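Local coordinates for multidomain protein including DUF1735 (Bacteroides ovatus, PDB 3SOT), which is of unknown function but, as a multidomain protein with a DUF1735 region and a BT_3044-like C-terminal region, is built mainly from beta-strands, at the interface of chains A and B. Residues are numbered along the deposited sequence; one frame, centred on the assembly and turned at random. Chains: chain A/B, Multidomain protein including DUF1735.

The interface of chains A and B. Residues chain A 78-79, 81; chain B 23-24, 71, 74-75.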
loop_
_atom_site.group_PDB
_atom_site.type_symbol
_atom_site.label_atom_id
_atom_site.label_comp_id
_atom_site.label_asym_id
_atom_site.label_seq_id
_atom_site.Cartn_x
_atom_site.Cartn_y
_atom_site.Cartn_z
ATOM N N LEU A 78 -4.445 11.367 -10.886
ATOM C CA LEU A 78 -4.297 11.071 -12.309
ATOM C C LEU A 78 -3.305 9.955 -12.573
ATOM O O LEU A 78 -3.227 9.467 -13.697
ATOM C CB LEU A 78 -3.818 12.324 -13.080
ATOM C CG LEU A 78 -4.562 13.630 -12.820
ATOM C CD1 LEU A 78 -3.856 14.465 -11.712
ATOM C CD2 LEU A 78 -4.750 14.404 -14.103
ATOM N N TYR A 79 -2.524 9.578 -11.562
ATOM C CA TYR A 79 -1.410 8.637 -11.668
ATOM C C TYR A 79 -1.831 7.217 -11.280
ATOM O O TYR A 79 -1.027 6.299 -11.448
ATOM C CB TYR A 79 -0.257 9.127 -10.774
ATOM C CG TYR A 79 0.081 10.580 -11.045
ATOM C CD1 TYR A 79 0.765 10.952 -12.196
ATOM C CD2 TYR A 79 -0.365 11.594 -10.197
ATOM C CE1 TYR A 79 1.002 12.293 -12.497
ATOM C CE2 TYR A 79 -0.125 12.942 -10.482
ATOM C CZ TYR A 79 0.557 13.285 -11.635
ATOM O OH TYR A 79 0.815 14.601 -11.915
ATOM N N PRO A 81 -4.974 5.436 -12.649
ATOM C CA PRO A 81 -6.249 5.259 -13.382
ATOM C C PRO A 81 -6.871 3.864 -13.255
ATOM O O PRO A 81 -8.054 3.696 -13.559
ATOM C CB PRO A 81 -5.855 5.504 -14.846
ATOM C CG PRO A 81 -4.399 5.227 -14.899
ATOM C CD PRO A 81 -3.853 5.670 -13.583
ATOM N N SER B 23 2.001 6.531 -16.758
ATOM C CA SER B 23 0.840 7.307 -16.313
ATOM C C SER B 23 1.238 8.710 -15.797
ATOM O O SER B 23 0.371 9.585 -15.726
ATOM C CB SER B 23 0.086 6.558 -15.223
ATOM O OG SER B 23 -1.157 7.197 -14.989
ATOM N N ASP B 24 2.540 8.930 -15.481
ATOM C CA ASP B 24 3.079 10.189 -14.943
ATOM C C ASP B 24 3.777 11.086 -16.012
ATOM O O ASP B 24 4.052 12.259 -15.736
ATOM C CB ASP B 24 4.093 9.900 -13.819
ATOM C CG ASP B 24 5.201 8.905 -14.111
ATOM O OD1 ASP B 24 5.261 8.395 -15.249
ATOM O OD2 ASP B 24 5.974 8.594 -13.179
ATOM N N LEU B 71 6.303 17.201 -10.912
ATOM C CA LEU B 71 5.827 15.827 -11.065
ATOM C C LEU B 71 5.986 15.059 -9.747
ATOM O O LEU B 71 4.999 14.457 -9.307
ATOM C CB LEU B 71 6.531 15.081 -12.199
ATOM C CG LEU B 71 6.078 13.618 -12.398
ATOM C CD1 LEU B 71 4.605 13.520 -12.822
ATOM C CD2 LEU B 71 6.937 12.903 -13.367
ATOM N N GLU B 74 3.358 16.263 -7.309
ATOM C CA GLU B 74 2.035 15.872 -7.759
ATOM C C GLU B 74 1.823 14.348 -7.627
ATOM O O GLU B 74 0.755 13.929 -7.191
ATOM C CB GLU B 74 1.822 16.327 -9.225
ATOM C CG GLU B 74 0.379 16.668 -9.563
ATOM C CD GLU B 74 -0.207 17.815 -8.760
ATOM O OE1 GLU B 74 0.469 18.863 -8.633
ATOM O OE2 GLU B 74 -1.361 17.675 -8.289
ATOM N N ARG B 75 2.826 13.534 -7.951
ATOM C CA ARG B 75 2.659 12.089 -7.924
ATOM C C ARG B 75 2.914 11.489 -6.534
ATOM O O ARG B 75 2.059 10.763 -6.044
ATOM C CB ARG B 75 3.588 11.419 -8.944
ATOM C CG ARG B 75 3.444 9.907 -8.973
ATOM C CD ARG B 75 3.523 9.363 -10.376
ATOM N NE ARG B 75 4.340 8.148 -10.453
ATOM C CZ ARG B 75 3.920 6.929 -10.140
ATOM N NH1 ARG B 75 2.690 6.740 -9.675
ATOM N NH2 ARG B 75 4.743 5.890 -10.246
#
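In A:Tyr79 a chi1 of -51° sets CG anti to the carbonyl carbon and beside the backbone N, so that the phenol reaches out of its loop towards helix 65-76 of chain B. There B:Arg75 has CG anti to its own backbone N (chi1 -179°), and bends at chi2 and chi3 carry its aliphatic stem along one face of the ring. B:Arg75 CB lies 4.0 Å above the ring plane of A:Tyr79, over the centre, and CD stands 3.7 Å from CD1 of the same ring, so the methylenes make the face contact. The guanidinium is turned 42° from the ring, which rules out a parallel stack; this arginine is poorly ordered.

B:Asp24 brings its backbone CA in plane to the ring edge, 3.7 Å from A:Tyr79 CD1. Further out, methyl CD1 of B:Leu71 meets A:Tyr79 CE1 at 3.8 Å. At the tip, the phenol OH of A:Tyr79 lies 3.4 Å from CB of B:Glu74, whose side chain crosses the tyrosine at about a right angle. The phenol thus meets mostly carbon, although A:Tyr79 CE2 lies 3.5 Å from the carbonyl O of B:Glu74, with no bond implied.

Within chain B, the carboxylate OD2 of B:Asp24 forms a salt bridge with NE of B:Arg75 at 3.2 Å, weak as a hydrogen bond, which may help steady the stem. Whether this packing is biological cannot be told from the structure alone.

The interface is not an exact two-fold, and different elements meet here: the tyrosine loop, between helix 65-76 and the 3-10 helix 81-83 of chain A, docks against the C-terminal part of helix 65-76 and the loop of residues 23-24 in chain B.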